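Local atomic coordinates of beta-lactamase-like protein (Novosphingobium pentaromativorans US6-1, PDB entry 6AUF), a protein that probably hydrolyses beta-lactam antibiotics at a site that holds two zinc ions. Residues D210-I215 and Q278-Y283; S41-P46 and A83-A88; N89-K92 and D96-D99. One frame throughout, in Å; residues are numbered along the deposited sequence.

Contact 1 of 3, residues D210-I215 and Q278-Y283; sequences DSATTI and QAAGSY
Y283 lays the CD2–CE2 side of its ring along T214, on the face where the C-terminal helix 272-292 backs one loop of the metallo-beta-lactamase active site. The two side chains run past each other in opposite directions. T214 O sits at the ring edge, in its plane, 3.3 Å from Y283 CE2, while T214 OG1 lies 3.4 Å from Y283 CD2. Two torsions set this up: Y283 CG is anti to the backbone N (chi1 178°), carrying the ring from the helix out to the loop, and T214 OG1 stands between its own N and carbonyl carbon (chi1 53°). Farther along the ring, I215 CG2 approaches obliquely, 3.6 Å from Y283 OH. One turn back on the helix, A280 CB meets A212 CB at 3.5 Å and A212 O at 3.4 Å, so this one methyl touches both the side chain and the carbonyl of A212. I239 and L236 of helix 226-241 extend the small apolar junction. No direct hydrogen bond joins the segments; a water does, donating to A280 O at 2.9 Å and accepting a weak bond from T214 N. Its separation from A212 O is refined too short to be relied on. The same loop also serves the metal site as a second shell: D210 OD1 is hydrogen-bonded to H107 ND1 and T213 O to H185 ND1, bonds that would help to hold the rings of two of the three histidines of that zinc ion. The side chains of I215 and H185 come within about 4 Å, and at the start of the loop D210 O is hydrogen-bonded to Y276 OH of helix 272-292.

Contact 2 of 3, residues S41-P46 and A83-A88; sequences SHPAPP and APLVLA
S41 OG is hydrogen-bonded to D81 OD1, just ahead of helix 83-91, while S41 O faces the helix itself through L85. The contact lies on the surface of the metallo-beta-lactamase fold, where the loop leading into the edge strand 47-50 passes helix 83-91, the connection between strands 72-75 and 100-104. L85 carries the helix side of it. Its CG is anti to the carbonyl carbon (chi1 -78°), and the CD2 branch is turned to the loop, 3.2 Å from S41 O. The same methyl lies 4.2 Å from P43 CG and equally far from P43 N, so it touches a peptide carbonyl and, next to it, a pyrrolidine ring. No hydrogen bond crosses between the segments: the touch is one leucine methyl against a backbone carbonyl and the proline ring. H42 turns the other way, its side chain packing on L34. P43 CD lies over one face of the H42 ring, 3.4 Å above its plane and shifted toward the rim, and H42 ND1 makes a weak hydrogen bond to P43 O. The loop is also tied to C59 by backbone hydrogen bonds of H42. On the helix, L87 leans instead on L119 of helix 116-121, and the first turn is closed by L87 N donating to A83 O at 2.9 Å.

Contact 3 of 3, residues N89-K92 and D96-D99; sequences NIRK and DPAD
R91 spreads its guanidinium over the ring of P97, with P97 CG 3.5 Å above the plane and over its centre, a flat cation packed against an aliphatic carbon. The pair closes the turn of a beta-alpha-beta unit, in which helix 83-91 joins the parallel neighbours 72-75 and 100-104 of the metallo-beta-lactamase fold. R91 reaches P97 with a chain extended from CG to NE, and the two side chains cross at about a right angle. P97 CG is 3.5 Å from R91 NH2, whereas P97 CD lies nearer R91 NH1, at 3.6 Å. I90 supplies the buried half. Its CG2, anti to the backbone N, comes to 4.1 Å from P97 CG, while the CG1 branch leads away; V56 and F95 also pack on the I90 side chain. P97 thus has isoleucine carbon at its buried side and arginine at the exposed one. D96 fixes the backbone that presents the proline: its OD1 accepts from A98 N at 3.0 Å, an Asx turn, with a nearly straight bond of 166° that meets the oxygen from above the carboxylate plane, 54° out of it. D99 N donates to D96 O at 2.8 Å, drawing the same turn together. The carboxylate may also feel the charge of R91, although R91 NH1 stays 4.7 Å from D96 OD1 and no salt bridge forms. Backbone bonds tie D99 to H72, and within the turn P97 O is hydrogen-bonded to T123 OG1.

Overall arrangement
Contacts 2 and 3 share helix 83-91 and lie on the same side of the chain's centre, their centres about 11 Å apart. Contact 1 is on the opposite side, about 27 and 33 Å from them between centres. Contacts 1 and 3 are partly buried; contact 2 lies at the surface. Contact 1 alone adjoins the zinc site, and it alone is bridged by a water; contact 2 is an apolar touch, and contact 3 adds the packing of a cation. No direct hydrogen bond crosses any of the three. N89 ties the neighbours together: N89 ND2, hydrogen-bonded to V56 O, makes a weak hydrogen bond to A44 O, and N89 O packs on P46 CG.

Contact 1 of 3, residues D210-I215 and Q278-Y283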
loop_
_atom_site.group_PDB
_atom_site.type_symbol
_atom_site.label_atom_id
_atom_site.label_comp_id
_atom_site.label_asym_id
_atom_site.label_seq_id
_atom_site.Cartn_x
_atom_site.Cartn_y
_atom_site.Cartn_z
ATOM N N ASP A 210 1.023 0.911 4.862
ATOM C CA ASP A 210 -0.082 1.597 4.214
ATOM C C ASP A 210 -0.066 3.092 4.512
ATOM O O ASP A 210 0.552 3.553 5.478
ATOM C CB ASP A 210 -1.397 0.998 4.692
ATOM C CG ASP A 210 -2.552 1.381 3.820
ATOM O OD1 ASP A 210 -2.336 2.067 2.788
ATOM O OD2 ASP A 210 -3.679 0.973 4.168
ATOM N N SER A 211 -0.768 3.858 3.667
ATOM C CA SER A 211 -1.091 5.240 4.012
ATOM C C SER A 211 -1.602 5.298 5.446
ATOM O O SER A 211 -2.334 4.410 5.891
ATOM C CB SER A 211 -2.158 5.798 3.069
ATOM O OG SER A 211 -1.931 5.367 1.744
ATOM N N ALA A 212 -1.224 6.349 6.174
ATOM C CA ALA A 212 -1.587 6.438 7.586
ATOM C C ALA A 212 -2.299 7.746 7.911
ATOM O O ALA A 212 -2.375 8.136 9.085
ATOM C CB ALA A 212 -0.357 6.263 8.478
ATOM N N THR A 213 -2.836 8.413 6.896
ATOM C CA THR A 213 -3.432 9.729 7.062
ATOM C C THR A 213 -4.863 9.588 7.558
ATOM O O THR A 213 -5.644 8.818 6.993
ATOM C CB THR A 213 -3.396 10.484 5.729
ATOM O OG1 THR A 213 -4.005 9.676 4.712
ATOM C CG2 THR A 213 -1.951 10.769 5.315
ATOM N N THR A 214 -5.201 10.319 8.622
ATOM C CA THR A 214 -6.562 10.331 9.168
ATOM C C THR A 214 -7.315 11.501 8.555
ATOM O O THR A 214 -7.225 12.635 9.038
ATOM C CB THR A 214 -6.545 10.452 10.685
ATOM O OG1 THR A 214 -5.756 11.591 11.052
ATOM C CG2 THR A 214 -5.994 9.178 11.344
ATOM N N ILE A 215 -8.072 11.226 7.496
ATOM C CA ILE A 215 -8.751 12.267 6.736
ATOM C C ILE A 215 -10.170 11.805 6.464
ATOM O O ILE A 215 -10.447 10.605 6.411
ATOM C CB ILE A 215 -8.016 12.605 5.412
ATOM C CG1 ILE A 215 -7.805 11.347 4.564
ATOM C CG2 ILE A 215 -6.685 13.322 5.699
ATOM C CD1 ILE A 215 -6.937 11.575 3.308
ATOM N N GLN A 278 4.805 7.746 14.162
ATOM C CA GLN A 278 4.786 8.877 15.079
ATOM C C GLN A 278 4.231 10.111 14.381
ATOM O O GLN A 278 3.383 10.833 14.934
ATOM C CB GLN A 278 6.190 9.138 15.619
ATOM C CG GLN A 278 6.279 10.296 16.583
ATOM C CD GLN A 278 7.709 10.580 17.007
ATOM O OE1 GLN A 278 8.556 9.681 17.010
ATOM N NE2 GLN A 278 7.992 11.837 17.358
ATOM N N ALA A 279 4.658 10.337 13.137
ATOM C CA ALA A 279 4.200 11.516 12.407
ATOM C C ALA A 279 2.706 11.438 12.127
ATOM O O ALA A 279 1.965 12.395 12.392
ATOM C CB ALA A 279 5.001 11.687 11.105
ATOM N N ALA A 280 2.239 10.300 11.601
ATOM C CA ALA A 280 0.806 10.140 11.364
ATOM C C ALA A 280 0.018 10.332 12.652
ATOM O O ALA A 280 -1.052 10.954 12.649
ATOM C CB ALA A 280 0.504 8.769 10.753
ATOM N N GLY A 281 0.535 9.812 13.765
ATOM C CA GLY A 281 -0.149 9.997 15.032
ATOM C C GLY A 281 -0.175 11.454 15.441
ATOM O O GLY A 281 -1.169 11.946 15.987
ATOM N N SER A 282 0.916 12.168 15.170
ATOM C CA SER A 282 0.935 13.595 15.462
ATOM C C SER A 282 -0.146 14.313 14.667
ATOM O O SER A 282 -0.916 15.117 15.218
ATOM C CB SER A 282 2.316 14.162 15.159
ATOM O OG SER A 282 2.319 15.568 15.302
ATOM N N TYR A 283 -0.248 13.996 13.371
ATOM C CA TYR A 283 -1.302 14.581 12.547
ATOM C C TYR A 283 -2.678 14.290 13.134
ATOM O O TYR A 283 -3.517 15.189 13.237
ATOM C CB TYR A 283 -1.204 14.057 11.107
ATOM C CG TYR A 283 -2.279 14.574 10.169
ATOM C CD1 TYR A 283 -2.117 15.782 9.495
ATOM C CD2 TYR A 283 -3.456 13.860 9.956
ATOM C CE1 TYR A 283 -3.096 16.273 8.637
ATOM C CE2 TYR A 283 -4.442 14.337 9.093
ATOM C CZ TYR A 283 -4.254 15.545 8.436
ATOM O OH TYR A 283 -5.214 16.037 7.582
HETATM O O HOH W 1 -2.508 10.301 10.178
#

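Contact 2 of 3, residues S41-P46 and A83-A88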
loop_
_atom_site.group_PDB
_atom_site.type_symbol
_atom_site.label_atom_id
_atom_site.label_comp_id
_atom_site.label_asym_id
_atom_site.label_seq_id
_atom_site.Cartn_x
_atom_site.Cartn_y
_atom_site.Cartn_z
ATOM N N SER A 41 -2.051 8.180 -12.514
ATOM C CA SER A 41 -2.167 7.329 -13.690
ATOM C C SER A 41 -1.064 7.604 -14.702
ATOM O O SER A 41 -1.190 7.241 -15.880
ATOM C CB SER A 41 -3.545 7.495 -14.330
ATOM O OG SER A 41 -4.554 7.001 -13.463
ATOM N N HIS A 42 0.009 8.230 -14.261
ATOM C CA HIS A 42 1.090 8.671 -15.123
ATOM C C HIS A 42 2.214 7.652 -15.109
ATOM O O HIS A 42 2.688 7.275 -14.026
ATOM C CB HIS A 42 1.609 10.023 -14.663
ATOM C CG HIS A 42 2.575 10.639 -15.614
ATOM N ND1 HIS A 42 3.868 10.187 -15.748
ATOM C CD2 HIS A 42 2.434 11.654 -16.496
ATOM C CE1 HIS A 42 4.488 10.904 -16.663
ATOM N NE2 HIS A 42 3.640 11.802 -17.128
ATOM N N PRO A 43 2.663 7.179 -16.267
ATOM C CA PRO A 43 3.589 6.043 -16.283
ATOM C C PRO A 43 4.965 6.425 -15.767
ATOM O O PRO A 43 5.485 7.501 -16.055
ATOM C CB PRO A 43 3.637 5.644 -17.760
ATOM C CG PRO A 43 2.480 6.377 -18.403
ATOM C CD PRO A 43 2.340 7.633 -17.626
ATOM N N ALA A 44 5.545 5.528 -14.989
ATOM C CA ALA A 44 6.871 5.621 -14.418
ATOM C C ALA A 44 7.684 4.406 -14.843
ATOM O O ALA A 44 7.130 3.320 -15.037
ATOM C CB ALA A 44 6.819 5.687 -12.883
ATOM N N PRO A 45 8.990 4.551 -15.008
ATOM C CA PRO A 45 9.804 3.397 -15.344
ATOM C C PRO A 45 9.843 2.455 -14.160
ATOM O O PRO A 45 9.906 2.915 -13.009
ATOM C CB PRO A 45 11.182 4.009 -15.614
ATOM C CG PRO A 45 11.231 5.171 -14.680
ATOM C CD PRO A 45 9.815 5.709 -14.616
ATOM N N PRO A 46 9.789 1.145 -14.386
ATOM C CA PRO A 46 9.924 0.211 -13.265
ATOM C C PRO A 46 11.276 0.408 -12.598
ATOM O O PRO A 46 12.205 0.979 -13.172
ATOM C CB PRO A 46 9.817 -1.174 -13.922
ATOM C CG PRO A 46 9.350 -0.929 -15.339
ATOM C CD PRO A 46 9.788 0.461 -15.690
ATOM N N ALA A 83 -4.194 -0.539 -14.921
ATOM C CA ALA A 83 -3.801 -1.932 -15.102
ATOM C C ALA A 83 -2.700 -2.089 -16.160
ATOM O O ALA A 83 -1.621 -2.627 -15.860
ATOM C CB ALA A 83 -5.028 -2.770 -15.467
ATOM N N PRO A 84 -2.919 -1.636 -17.401
ATOM C CA PRO A 84 -1.882 -1.822 -18.436
ATOM C C PRO A 84 -0.535 -1.213 -18.073
ATOM O O PRO A 84 0.508 -1.765 -18.443
ATOM C CB PRO A 84 -2.490 -1.144 -19.675
ATOM C CG PRO A 84 -3.967 -1.174 -19.437
ATOM C CD PRO A 84 -4.137 -1.009 -17.943
ATOM N N LEU A 85 -0.520 -0.088 -17.358
ATOM C CA LEU A 85 0.750 0.522 -16.985
ATOM C C LEU A 85 1.616 -0.454 -16.197
ATOM O O LEU A 85 2.793 -0.655 -16.520
ATOM C CB LEU A 85 0.501 1.799 -16.185
ATOM C CG LEU A 85 0.099 3.046 -16.974
ATOM C CD1 LEU A 85 -1.076 2.762 -17.885
ATOM C CD2 LEU A 85 -0.244 4.165 -16.010
ATOM N N VAL A 86 1.043 -1.081 -15.162
ATOM C CA VAL A 86 1.821 -1.982 -14.321
ATOM C C VAL A 86 2.045 -3.306 -15.024
ATOM O O VAL A 86 3.106 -3.923 -14.884
ATOM C CB VAL A 86 1.145 -2.184 -12.950
ATOM C CG1 VAL A 86 -0.371 -2.222 -13.079
ATOM C CG2 VAL A 86 1.634 -3.471 -12.318
ATOM N N LEU A 87 1.049 -3.779 -15.774
ATOM C CA LEU A 87 1.276 -4.955 -16.604
ATOM C C LEU A 87 2.496 -4.766 -17.494
ATOM O O LEU A 87 3.248 -5.713 -17.744
ATOM C CB LEU A 87 0.046 -5.245 -17.460
ATOM C CG LEU A 87 -1.259 -5.627 -16.778
ATOM C CD1 LEU A 87 -2.384 -5.357 -17.759
ATOM C CD2 LEU A 87 -1.230 -7.093 -16.376
ATOM N N ALA A 88 2.705 -3.546 -17.993
ATOM C CA ALA A 88 3.872 -3.303 -18.834
ATOM C C ALA A 88 5.139 -3.213 -17.993
ATOM O O ALA A 88 6.203 -3.687 -18.414
ATOM C CB ALA A 88 3.679 -2.031 -19.664
#

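Contact 3 of 3, residues N89-K92 and D96-D99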
loop_
_atom_site.group_PDB
_atom_site.type_symbol
_atom_site.label_atom_id
_atom_site.label_comp_id
_atom_site.label_asym_id
_atom_site.label_seq_id
_atom_site.Cartn_x
_atom_site.Cartn_y
_atom_site.Cartn_z
ATOM N N ASN A 89 5.041 -2.616 -16.799
ATOM C CA ASN A 89 6.217 -2.513 -15.945
ATOM C C ASN A 89 6.712 -3.889 -15.530
ATOM O O ASN A 89 7.916 -4.083 -15.325
ATOM C CB ASN A 89 5.915 -1.651 -14.721
ATOM C CG ASN A 89 5.801 -0.176 -15.062
ATOM O OD1 ASN A 89 6.110 0.235 -16.177
ATOM N ND2 ASN A 89 5.372 0.630 -14.096
ATOM N N ILE A 90 5.803 -4.856 -15.417
ATOM C CA ILE A 90 6.203 -6.233 -15.148
ATOM C C ILE A 90 7.056 -6.770 -16.294
ATOM O O ILE A 90 8.211 -7.170 -16.105
ATOM C CB ILE A 90 4.960 -7.108 -14.916
ATOM C CG1 ILE A 90 4.122 -6.549 -13.766
ATOM C CG2 ILE A 90 5.362 -8.544 -14.650
ATOM C CD1 ILE A 90 4.923 -6.255 -12.527
ATOM N N ARG A 91 6.491 -6.788 -17.501
ATOM C CA ARG A 91 7.206 -7.334 -18.643
ATOM C C ARG A 91 8.511 -6.587 -18.865
ATOM O O ARG A 91 9.577 -7.198 -19.004
ATOM C CB ARG A 91 6.312 -7.263 -19.877
ATOM C CG ARG A 91 4.871 -7.630 -19.583
ATOM C CD ARG A 91 3.961 -7.337 -20.754
ATOM N NE ARG A 91 2.643 -7.934 -20.569
ATOM C CZ ARG A 91 2.371 -9.219 -20.776
ATOM N NH1 ARG A 91 3.325 -10.054 -21.177
ATOM N NH2 ARG A 91 1.140 -9.673 -20.580
ATOM N N LYS A 92 8.450 -5.254 -18.872
ATOM C CA LYS A 92 9.651 -4.453 -19.053
ATOM C C LYS A 92 10.756 -4.839 -18.080
ATOM O O LYS A 92 11.907 -4.458 -18.302
ATOM C CB LYS A 92 9.301 -2.967 -18.915
ATOM C CG LYS A 92 8.427 -2.432 -20.048
ATOM C CD LYS A 92 7.427 -1.401 -19.528
ATOM C CE LYS A 92 7.565 -0.070 -20.246
ATOM N NZ LYS A 92 8.760 0.692 -19.780
ATOM N N ASP A 96 6.848 -12.517 -16.371
ATOM C CA ASP A 96 5.588 -12.846 -17.019
ATOM C C ASP A 96 4.437 -12.555 -16.065
ATOM O O ASP A 96 4.397 -13.132 -14.972
ATOM C CB ASP A 96 5.560 -14.307 -17.422
ATOM C CG ASP A 96 4.458 -14.622 -18.416
ATOM O OD1 ASP A 96 3.471 -13.855 -18.470
ATOM O OD2 ASP A 96 4.584 -15.637 -19.146
ATOM N N PRO A 97 3.489 -11.688 -16.428
ATOM C CA PRO A 97 2.348 -11.442 -15.531
ATOM C C PRO A 97 1.514 -12.690 -15.276
ATOM O O PRO A 97 0.737 -12.721 -14.307
ATOM C CB PRO A 97 1.541 -10.360 -16.265
ATOM C CG PRO A 97 2.465 -9.801 -17.299
ATOM C CD PRO A 97 3.386 -10.919 -17.678
ATOM N N ALA A 98 1.641 -13.720 -16.118
ATOM C CA ALA A 98 0.974 -14.982 -15.832
ATOM C C ALA A 98 1.592 -15.698 -14.641
ATOM O O ALA A 98 0.978 -16.629 -14.110
ATOM C CB ALA A 98 1.009 -15.881 -17.068
ATOM N N ASP A 99 2.780 -15.278 -14.208
ATOM C CA ASP A 99 3.493 -15.911 -13.110
ATOM C C ASP A 99 3.122 -15.355 -11.749
ATOM O O ASP A 99 3.459 -15.979 -10.738
ATOM C CB ASP A 99 5.006 -15.764 -13.300
ATOM C CG ASP A 99 5.525 -16.553 -14.484
ATOM O OD1 ASP A 99 5.050 -17.692 -14.698
ATOM O OD2 ASP A 99 6.409 -16.028 -15.192
#